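Local coordinates for protein alpha-1,4-endofucoidanase (Mariniflexile fucanivorans, PDB 6DLH) that hydrolyses fucoidan as an endo-acting, retaining enzyme of glycoside hydrolase family 107, cutting alpha-1,4-fucosidic linkages within the chain, and binds calcium, at residues A[38-43]-A[323-328]; A[33-38]-A[336-341]; A[264-269]-A[288-293]. All blocks are in the same frame, centred on the assembly; numbering follows the deposited sequence.

Contact 1: residues A[38-43]-A[323-328]; sequences RAEWMR and NGYAFR. With CA (calcium ion), chain E.
R43 reaches over one face of the Y325 ring, and this is the tight part of the contact. The guanidinium and ring planes are 12° apart, with R43 NE 3.3 Å from Y325 CE2. One bond back along the side chain, R43 CD makes a CH-pi contact 4.0 Å from the ring centroid. R43 NE and R43 NH2 both donate to N323 O, each at 3.0 Å. That oxygen lies in the guanidinium plane, so the side-on, two-nitrogen grip fixes the group's rotation. G324 CA sits at the same guanidinium edge, where a CB would be pressed against R43 NE. On the opposite face of the Y325 ring, R328 NH1 stands above the centre.

The looser parts lie at two ends: the exposed N323 side chain leads away, and at the other, partly exposed E40 makes through OE2 a 3.0 Å salt bridge to R43 NH1 within its own segment, with weak hydrogen-bond geometry; E40 OE1 lies 3.4 Å from Y325 OH. Further along, F327 O binds a calcium ion at 2.4 Å. N323, with positive phi of 55°, is the C-prime residue of a Schellman motif, so R43 engages the carbonyl of the turn that ends helix 307-321.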
loop_
_atom_site.group_PDB
_atom_site.type_symbol
_atom_site.label_atom_id
_atom_site.label_comp_id
_atom_site.label_asym_id
_atom_site.label_seq_id
_atom_site.Cartn_x
_atom_site.Cartn_y
_atom_site.Cartn_z
ATOM N N ARG A 38 -17.482 -20.126 0.839
ATOM C CA ARG A 38 -17.447 -18.676 0.907
ATOM C C ARG A 38 -16.365 -18.105 -0.013
ATOM O O ARG A 38 -16.210 -16.887 -0.085
ATOM C CB ARG A 38 -17.366 -18.193 2.357
ATOM C CG ARG A 38 -16.120 -18.618 3.118
ATOM C CD ARG A 38 -16.192 -17.978 4.491
ATOM N NE ARG A 38 -15.373 -18.702 5.447
ATOM C CZ ARG A 38 -15.801 -19.688 6.231
ATOM N NH1 ARG A 38 -14.931 -20.412 6.914
ATOM N NH2 ARG A 38 -17.094 -19.944 6.327
ATOM N N ALA A 39 -15.646 -18.988 -0.724
ATOM C CA ALA A 39 -14.661 -18.596 -1.720
ATOM C C ALA A 39 -15.107 -19.058 -3.106
ATOM O O ALA A 39 -14.288 -19.217 -4.013
ATOM C CB ALA A 39 -13.305 -19.154 -1.352
ATOM N N GLU A 40 -16.420 -19.251 -3.283
ATOM C CA GLU A 40 -16.928 -19.785 -4.539
ATOM C C GLU A 40 -16.667 -18.792 -5.675
ATOM O O GLU A 40 -16.560 -19.180 -6.839
ATOM C CB GLU A 40 -18.404 -20.172 -4.395
ATOM C CG GLU A 40 -19.148 -20.330 -5.711
ATOM C CD GLU A 40 -18.684 -21.460 -6.622
ATOM O OE1 GLU A 40 -18.064 -22.431 -6.112
ATOM O OE2 GLU A 40 -18.938 -21.363 -7.849
ATOM N N TRP A 41 -16.564 -17.504 -5.327
ATOM C CA TRP A 41 -16.348 -16.449 -6.306
ATOM C C TRP A 41 -14.925 -16.537 -6.856
ATOM O O TRP A 41 -14.644 -15.996 -7.919
ATOM C CB TRP A 41 -16.606 -15.078 -5.674
ATOM C CG TRP A 41 -15.711 -14.791 -4.508
ATOM C CD1 TRP A 41 -16.002 -15.001 -3.192
ATOM C CD2 TRP A 41 -14.378 -14.245 -4.543
ATOM N NE1 TRP A 41 -14.949 -14.618 -2.408
ATOM C CE2 TRP A 41 -13.938 -14.151 -3.206
ATOM C CE3 TRP A 41 -13.511 -13.831 -5.565
ATOM C CZ2 TRP A 41 -12.672 -13.667 -2.867
ATOM C CZ3 TRP A 41 -12.261 -13.350 -5.230
ATOM C CH2 TRP A 41 -11.851 -13.267 -3.899
ATOM N N MET A 42 -14.051 -17.211 -6.099
ATOM C CA MET A 42 -12.644 -17.379 -6.422
ATOM C C MET A 42 -12.479 -18.326 -7.616
ATOM O O MET A 42 -11.476 -18.256 -8.325
ATOM C CB MET A 42 -11.895 -17.913 -5.197
ATOM C CG MET A 42 -10.412 -18.141 -5.397
ATOM S SD MET A 42 -9.361 -16.987 -4.486
ATOM C CE MET A 42 -10.275 -16.811 -2.951
ATOM N N ARG A 43 -13.478 -19.187 -7.857
ATOM C CA ARG A 43 -13.459 -20.079 -9.008
ATOM C C ARG A 43 -13.646 -19.273 -10.292
ATOM O O ARG A 43 -14.652 -18.584 -10.454
ATOM C CB ARG A 43 -14.484 -21.209 -8.856
ATOM C CG ARG A 43 -14.024 -22.319 -7.923
ATOM C CD ARG A 43 -15.061 -23.384 -7.616
ATOM N NE ARG A 43 -15.287 -24.324 -8.703
ATOM C CZ ARG A 43 -16.373 -24.354 -9.468
ATOM N NH1 ARG A 43 -17.407 -23.579 -9.186
ATOM N NH2 ARG A 43 -16.421 -25.149 -10.522
ATOM N N ASN A 323 -11.694 -28.914 -11.721
ATOM C CA ASN A 323 -12.768 -27.931 -11.818
ATOM C C ASN A 323 -12.696 -26.892 -10.695
ATOM O O ASN A 323 -13.728 -26.380 -10.272
ATOM C CB ASN A 323 -14.156 -28.586 -11.846
ATOM C CG ASN A 323 -14.295 -29.654 -12.912
ATOM O OD1 ASN A 323 -14.061 -29.402 -14.091
ATOM N ND2 ASN A 323 -14.681 -30.852 -12.505
ATOM N N GLY A 324 -11.484 -26.577 -10.218
ATOM C CA GLY A 324 -11.301 -25.493 -9.265
ATOM C C GLY A 324 -11.438 -25.915 -7.803
ATOM O O GLY A 324 -11.386 -25.063 -6.922
ATOM N N TYR A 325 -11.591 -27.222 -7.551
ATOM C CA TYR A 325 -11.651 -27.756 -6.195
ATOM C C TYR A 325 -10.347 -28.481 -5.872
ATOM O O TYR A 325 -9.891 -29.324 -6.640
ATOM C CB TYR A 325 -12.884 -28.649 -6.016
ATOM C CG TYR A 325 -14.187 -27.901 -6.153
ATOM C CD1 TYR A 325 -14.633 -27.059 -5.144
ATOM C CD2 TYR A 325 -14.954 -28.001 -7.305
ATOM C CE1 TYR A 325 -15.812 -26.340 -5.273
ATOM C CE2 TYR A 325 -16.139 -27.292 -7.447
ATOM C CZ TYR A 325 -16.565 -26.458 -6.426
ATOM O OH TYR A 325 -17.717 -25.740 -6.560
ATOM N N ALA A 326 -9.758 -28.149 -4.721
ATOM C CA ALA A 326 -8.398 -28.574 -4.429
ATOM C C ALA A 326 -8.333 -29.997 -3.875
ATOM O O ALA A 326 -7.361 -30.705 -4.128
ATOM C CB ALA A 326 -7.740 -27.597 -3.488
ATOM N N PHE A 327 -9.340 -30.409 -3.090
ATOM C CA PHE A 327 -9.136 -31.577 -2.247
ATOM C C PHE A 327 -10.264 -32.597 -2.386
ATOM O O PHE A 327 -10.649 -33.216 -1.400
ATOM C CB PHE A 327 -8.888 -31.148 -0.798
ATOM C CG PHE A 327 -7.718 -30.215 -0.642
ATOM C CD1 PHE A 327 -6.428 -30.641 -0.946
ATOM C CD2 PHE A 327 -7.901 -28.904 -0.225
ATOM C CE1 PHE A 327 -5.345 -29.782 -0.818
ATOM C CE2 PHE A 327 -6.817 -28.046 -0.099
ATOM C CZ PHE A 327 -5.542 -28.488 -0.391
ATOM N N ARG A 328 -10.744 -32.820 -3.614
ATOM C CA ARG A 328 -11.784 -33.817 -3.822
ATOM C C ARG A 328 -11.155 -35.189 -4.069
ATOM O O ARG A 328 -11.795 -36.074 -4.632
ATOM C CB ARG A 328 -12.768 -33.384 -4.917
ATOM C CG ARG A 328 -14.127 -32.958 -4.382
ATOM C CD ARG A 328 -14.595 -31.540 -4.641
ATOM N NE ARG A 328 -15.674 -31.523 -5.620
ATOM C CZ ARG A 328 -16.720 -30.694 -5.619
ATOM N NH1 ARG A 328 -16.872 -29.783 -4.671
ATOM N NH2 ARG A 328 -17.616 -30.782 -6.583
HETATM CA CA CA E . -11.937 -34.136 0.399
HETATM O O HOH W 1 -12.461 -36.036 -1.034
#

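Contact 2: residues A[33-38]-A[336-341]; sequences PNQGLR and DNVVAH. With CA (calcium ion), chain E.
N337 lays its side chain against the backbone of Q35 and L37, and its atoms can be followed outward. CB is 3.6 Å from Q35 O and also faces L37 N. CG, anti to the carbonyl carbon (chi1 -63°), comes 4.0 Å from L37 CG; the two side chains lie side by side and point the same way. At the tip, OD1 approaches L37 CG to 3.8 Å and has a water 2.9 Å away, which also neighbours Q35 O.

Apart from one CA-H...O contact, the direct contacts are van der Waals, and the conventional polar links pass through water. A second water donates to Q35 O at 2.9 Å and accepts from N337 N, while a third donates to N337 O and, weakly, to G36 O. Segment 336-341 is the run that leads from a calcium-binding loop into strand 341-342 of the parallel sheet of the catalytic domain, probably a (beta/alpha)8-like barrel as in GH29: D336 OD1 binds the ion at 2.2 Å, and V339 pairs by backbone hydrogen bonds with D289 and T291, while the 33-38 segment precedes strand 46-49.

Where the backbones come closest, G36 CA makes a CA-H...O contact of 3.3 Å with N337 O. At a phi of 86°, a CB on G36 would be jammed against the carbonyl O of Q35, and it would also clash with N337 C and V338 N. Q35, extended beyond CG, brings NE2 to 4.0 Å from V338 CG2, and NE2 is hydrogen-bonded to D288 O. V339 CG2 rests against G36 O.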
loop_
_atom_site.group_PDB
_atom_site.type_symbol
_atom_site.label_atom_id
_atom_site.label_comp_id
_atom_site.label_asym_id
_atom_site.label_seq_id
_atom_site.Cartn_x
_atom_site.Cartn_y
_atom_site.Cartn_z
ATOM N N PRO A 33 -19.301 -25.386 8.130
ATOM C CA PRO A 33 -20.030 -25.820 6.933
ATOM C C PRO A 33 -20.003 -24.820 5.777
ATOM O O PRO A 33 -20.506 -25.104 4.690
ATOM C CB PRO A 33 -21.466 -26.003 7.452
ATOM C CG PRO A 33 -21.583 -25.008 8.592
ATOM C CD PRO A 33 -20.197 -24.914 9.202
ATOM N N ASN A 34 -19.415 -23.644 6.025
ATOM C CA ASN A 34 -19.280 -22.616 5.005
ATOM C C ASN A 34 -17.868 -22.642 4.419
ATOM O O ASN A 34 -17.606 -21.962 3.429
ATOM C CB ASN A 34 -19.631 -21.221 5.535
ATOM C CG ASN A 34 -21.094 -21.052 5.883
ATOM O OD1 ASN A 34 -21.976 -21.446 5.116
ATOM N ND2 ASN A 34 -21.356 -20.446 7.031
ATOM N N GLN A 35 -16.979 -23.441 5.029
ATOM C CA GLN A 35 -15.591 -23.571 4.605
ATOM C C GLN A 35 -15.516 -23.832 3.103
ATOM O O GLN A 35 -16.095 -24.794 2.600
ATOM C CB GLN A 35 -14.877 -24.698 5.351
ATOM C CG GLN A 35 -13.375 -24.728 5.099
ATOM C CD GLN A 35 -12.689 -25.938 5.682
ATOM O OE1 GLN A 35 -13.330 -26.873 6.156
ATOM N NE2 GLN A 35 -11.367 -25.929 5.659
ATOM N N GLY A 36 -14.787 -22.958 2.404
ATOM C CA GLY A 36 -14.576 -23.114 0.979
ATOM C C GLY A 36 -15.707 -22.488 0.173
ATOM O O GLY A 36 -15.446 -21.753 -0.774
ATOM N N LEU A 37 -16.956 -22.789 0.555
ATOM C CA LEU A 37 -18.130 -22.263 -0.130
ATOM C C LEU A 37 -18.059 -20.738 -0.198
ATOM O O LEU A 37 -18.504 -20.131 -1.172
ATOM C CB LEU A 37 -19.403 -22.711 0.601
ATOM C CG LEU A 37 -20.060 -23.995 0.090
ATOM C CD1 LEU A 37 -21.176 -24.434 1.033
ATOM C CD2 LEU A 37 -20.606 -23.816 -1.321
ATOM N N ARG A 38 -17.482 -20.126 0.839
ATOM C CA ARG A 38 -17.447 -18.676 0.907
ATOM C C ARG A 38 -16.365 -18.105 -0.013
ATOM O O ARG A 38 -16.210 -16.887 -0.085
ATOM C CB ARG A 38 -17.366 -18.193 2.357
ATOM C CG ARG A 38 -16.120 -18.618 3.118
ATOM C CD ARG A 38 -16.192 -17.978 4.491
ATOM N NE ARG A 38 -15.373 -18.702 5.447
ATOM C CZ ARG A 38 -15.801 -19.688 6.231
ATOM N NH1 ARG A 38 -14.931 -20.412 6.914
ATOM N NH2 ARG A 38 -17.094 -19.944 6.327
ATOM N N ASP A 336 -14.167 -30.389 0.900
ATOM C CA ASP A 336 -14.532 -30.675 -0.478
ATOM C C ASP A 336 -14.921 -29.412 -1.238
ATOM O O ASP A 336 -15.104 -29.470 -2.453
ATOM C CB ASP A 336 -15.629 -31.738 -0.565
ATOM C CG ASP A 336 -15.115 -33.167 -0.541
ATOM O OD1 ASP A 336 -13.906 -33.373 -0.258
ATOM O OD2 ASP A 336 -15.925 -34.068 -0.816
ATOM N N ASN A 337 -15.061 -28.283 -0.535
ATOM C CA ASN A 337 -15.433 -27.043 -1.198
ATOM C C ASN A 337 -14.269 -26.055 -1.212
ATOM O O ASN A 337 -14.407 -24.968 -1.764
ATOM C CB ASN A 337 -16.693 -26.400 -0.611
ATOM C CG ASN A 337 -17.922 -27.264 -0.773
ATOM O OD1 ASN A 337 -18.605 -27.553 0.209
ATOM N ND2 ASN A 337 -18.201 -27.687 -1.996
ATOM N N VAL A 338 -13.135 -26.441 -0.613
ATOM C CA VAL A 338 -11.926 -25.629 -0.641
ATOM C C VAL A 338 -11.520 -25.389 -2.101
ATOM O O VAL A 338 -11.494 -26.307 -2.913
ATOM C CB VAL A 338 -10.813 -26.280 0.203
ATOM C CG1 VAL A 338 -9.488 -25.544 0.094
ATOM C CG2 VAL A 338 -11.228 -26.413 1.662
ATOM N N VAL A 339 -11.258 -24.125 -2.439
ATOM C CA VAL A 339 -11.058 -23.725 -3.822
ATOM C C VAL A 339 -9.572 -23.804 -4.181
ATOM O O VAL A 339 -8.704 -23.404 -3.407
ATOM C CB VAL A 339 -11.649 -22.322 -4.070
ATOM C CG1 VAL A 339 -11.214 -21.737 -5.412
ATOM C CG2 VAL A 339 -13.173 -22.343 -3.954
ATOM N N ALA A 340 -9.289 -24.344 -5.369
ATOM C CA ALA A 340 -7.924 -24.409 -5.858
ATOM C C ALA A 340 -7.497 -23.010 -6.293
ATOM O O ALA A 340 -8.181 -22.376 -7.090
ATOM C CB ALA A 340 -7.837 -25.401 -6.991
ATOM N N HIS A 341 -6.369 -22.535 -5.752
ATOM C CA HIS A 341 -5.893 -21.200 -6.068
ATOM C C HIS A 341 -4.369 -21.196 -6.167
ATOM O O HIS A 341 -3.690 -21.907 -5.434
ATOM C CB HIS A 341 -6.432 -20.189 -5.042
ATOM C CG HIS A 341 -5.632 -18.934 -4.945
ATOM N ND1 HIS A 341 -4.510 -18.833 -4.139
ATOM C CD2 HIS A 341 -5.779 -17.736 -5.544
ATOM C CE1 HIS A 341 -4.003 -17.621 -4.244
ATOM N NE2 HIS A 341 -4.770 -16.925 -5.093
HETATM CA CA CA E . -11.937 -34.136 0.399
HETATM O O HOH W 2 -14.921 -27.385 2.189
HETATM O O HOH W 3 -18.476 -26.121 2.703
HETATM O O HOH W 4 -16.511 -23.584 -2.888
HETATM O O HOH W 1 -12.461 -36.036 -1.034
#

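Contact 3: residues A[264-269]-A[288-293]; sequences NAAIAF and DDYTFG
Strand 266-269 is an outermost strand of the seven-stranded parallel sheet, and an irregular segment, 288-293, lies alongside; from D289 to F292 it runs in the same direction as the strand, and its backbone N-H groups reach it only through I267 O. I267 O receives two backbone donors, D289 N at 2.6 Å and Y290 N at 3.2 Å, the first in the carbonyl plane and the second tilted 31° from it. Two carboxylates and a water supply the other polar links. D289 OD2 takes I267 N at 2.9 Å through its anti lone pair, and D288 OD1, met nearly along its C-O axis, takes F269 N at 2.8 Å. F292 N donates to a water at 2.9 Å, which also lies 2.7 Å from F269 O and next to D288 OD1.

A268 is the apolar centre: its CB sits over the middle of the Y290 ring, 3.4 Å from the centroid and 12° off the normal, with Y290 O only 3.2 Å from the same CB. Y290 CG is placed there by chi1 67°, between the backbone N and the carbonyl carbon, and the ring has A266 O at its edge while Y290 OH bonds E145 OE2. An alanine at Y290 would probably leave the A268 methyl without its ring cover and E145 without this hydroxyl partner. F292 CB closes the far end against F269 O.

Strand 222-226 flanks strand 266-269 through backbone bonds, whereas D289 pairs with V339, so 288-293 spans the gap between strand 266-269 and the run leading to strand 341-342, consistent with closure of a (beta/alpha)8-like barrel. Helix 249-259 packs on I267 and F269, helix 228-233 also meets F269, and H341 meets the Y290 ring edge-to-face.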
loop_
_atom_site.group_PDB
_atom_site.type_symbol
_atom_site.label_atom_id
_atom_site.label_comp_id
_atom_site.label_asym_id
_atom_site.label_seq_id
_atom_site.Cartn_x
_atom_site.Cartn_y
_atom_site.Cartn_z
ATOM N N ASN A 264 -17.786 -13.948 5.574
ATOM C CA ASN A 264 -17.702 -14.522 4.241
ATOM C C ASN A 264 -16.274 -14.416 3.709
ATOM O O ASN A 264 -15.997 -14.841 2.591
ATOM C CB ASN A 264 -18.679 -13.854 3.271
ATOM C CG ASN A 264 -20.132 -14.130 3.594
ATOM O OD1 ASN A 264 -20.500 -15.247 3.952
ATOM N ND2 ASN A 264 -20.970 -13.119 3.440
ATOM N N ALA A 265 -15.377 -13.836 4.510
ATOM C CA ALA A 265 -13.992 -13.679 4.102
ATOM C C ALA A 265 -13.348 -15.055 3.930
ATOM O O ALA A 265 -13.442 -15.899 4.820
ATOM C CB ALA A 265 -13.256 -12.821 5.103
ATOM N N ALA A 266 -12.708 -15.271 2.771
ATOM C CA ALA A 266 -12.015 -16.516 2.460
ATOM C C ALA A 266 -10.587 -16.458 2.998
ATOM O O ALA A 266 -9.911 -15.439 2.849
ATOM C CB ALA A 266 -12.041 -16.749 0.970
ATOM N N ILE A 267 -10.136 -17.561 3.615
ATOM C CA ILE A 267 -8.867 -17.592 4.342
ATOM C C ILE A 267 -7.945 -18.617 3.691
ATOM O O ILE A 267 -8.402 -19.688 3.284
ATOM C CB ILE A 267 -9.070 -17.927 5.843
ATOM C CG1 ILE A 267 -10.276 -17.217 6.480
ATOM C CG2 ILE A 267 -7.789 -17.718 6.643
ATOM C CD1 ILE A 267 -10.260 -15.702 6.377
ATOM N N ALA A 268 -6.646 -18.288 3.633
ATOM C CA ALA A 268 -5.636 -19.216 3.150
ATOM C C ALA A 268 -4.356 -19.045 3.959
ATOM O O ALA A 268 -3.942 -17.920 4.209
ATOM C CB ALA A 268 -5.377 -19.005 1.674
ATOM N N PHE A 269 -3.728 -20.174 4.319
ATOM C CA PHE A 269 -2.467 -20.196 5.043
ATOM C C PHE A 269 -1.387 -20.830 4.171
ATOM O O PHE A 269 -1.626 -21.850 3.534
ATOM C CB PHE A 269 -2.621 -21.002 6.338
ATOM C CG PHE A 269 -3.599 -20.413 7.323
ATOM C CD1 PHE A 269 -4.948 -20.731 7.263
ATOM C CD2 PHE A 269 -3.168 -19.529 8.303
ATOM C CE1 PHE A 269 -5.843 -20.184 8.167
ATOM C CE2 PHE A 269 -4.066 -18.982 9.208
ATOM C CZ PHE A 269 -5.402 -19.309 9.134
ATOM N N ASP A 288 -8.778 -23.174 6.105
ATOM C CA ASP A 288 -8.495 -22.784 4.731
ATOM C C ASP A 288 -9.780 -22.819 3.906
ATOM O O ASP A 288 -10.432 -23.856 3.812
ATOM C CB ASP A 288 -7.450 -23.710 4.103
ATOM C CG ASP A 288 -6.023 -23.407 4.519
ATOM O OD1 ASP A 288 -5.505 -22.336 4.112
ATOM O OD2 ASP A 288 -5.437 -24.244 5.234
ATOM N N ASP A 289 -10.129 -21.679 3.299
ATOM C CA ASP A 289 -11.222 -21.620 2.342
ATOM C C ASP A 289 -10.661 -21.822 0.938
ATOM O O ASP A 289 -11.377 -22.261 0.045
ATOM C CB ASP A 289 -11.990 -20.296 2.432
ATOM C CG ASP A 289 -12.706 -20.096 3.756
ATOM O OD1 ASP A 289 -13.746 -20.753 3.962
ATOM O OD2 ASP A 289 -12.219 -19.292 4.566
ATOM N N TYR A 290 -9.382 -21.467 0.756
ATOM C CA TYR A 290 -8.691 -21.689 -0.507
ATOM C C TYR A 290 -7.223 -22.009 -0.249
ATOM O O TYR A 290 -6.708 -21.760 0.841
ATOM C CB TYR A 290 -8.866 -20.499 -1.460
ATOM C CG TYR A 290 -8.210 -19.200 -1.061
ATOM C CD1 TYR A 290 -8.664 -18.458 0.025
ATOM C CD2 TYR A 290 -7.164 -18.679 -1.805
ATOM C CE1 TYR A 290 -8.079 -17.251 0.381
ATOM C CE2 TYR A 290 -6.569 -17.470 -1.468
ATOM C CZ TYR A 290 -7.032 -16.752 -0.377
ATOM O OH TYR A 290 -6.443 -15.566 -0.052
ATOM N N THR A 291 -6.565 -22.561 -1.274
ATOM C CA THR A 291 -5.153 -22.886 -1.181
ATOM C C THR A 291 -4.333 -21.629 -1.423
ATOM O O THR A 291 -4.557 -20.926 -2.405
ATOM C CB THR A 291 -4.757 -24.000 -2.160
ATOM O OG1 THR A 291 -4.996 -23.551 -3.494
ATOM C CG2 THR A 291 -5.520 -25.281 -1.907
ATOM N N PHE A 292 -3.388 -21.368 -0.514
ATOM C CA PHE A 292 -2.440 -20.278 -0.668
ATOM C C PHE A 292 -1.765 -20.400 -2.033
ATOM O O PHE A 292 -1.667 -19.415 -2.778
ATOM C CB PHE A 292 -1.421 -20.300 0.473
ATOM C CG PHE A 292 -0.565 -19.067 0.584
ATOM C CD1 PHE A 292 0.589 -18.932 -0.174
ATOM C CD2 PHE A 292 -0.900 -18.047 1.463
ATOM C CE1 PHE A 292 1.384 -17.800 -0.060
ATOM C CE2 PHE A 292 -0.107 -16.915 1.575
ATOM C CZ PHE A 292 1.033 -16.792 0.811
ATOM N N GLY A 293 -1.305 -21.620 -2.337
ATOM C CA GLY A 293 -0.872 -22.007 -3.671
ATOM C C GLY A 293 0.441 -21.352 -4.098
ATOM O O GLY A 293 0.555 -20.870 -5.214
HETATM O O HOH W 5 -3.600 -22.802 2.031
#

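How the contacts relate
Contacts 1 and 2, with centres about 6 Å apart, share R38 and one calcium ion: F327 O of the first and D336 OD1 of the second, 3.5 Å apart, both coordinate it, with D330, R332 and N335 completing the protein ligands. G324 O and A340 N, 2.7 Å apart, probably hydrogen-bond the two loops. D289 of contact 3 ties in both: its OD1 forms a salt bridge to R38 NE at 3.0 Å and a probable hydrogen bond to G36 N at 2.9 Å. H341 ND1 of contact 2, 2.7 Å from T291 O, probably adds another link. The three thus join the N-terminal segment and calcium loop where 288-293 bridges the outermost strands of the parallel sheet.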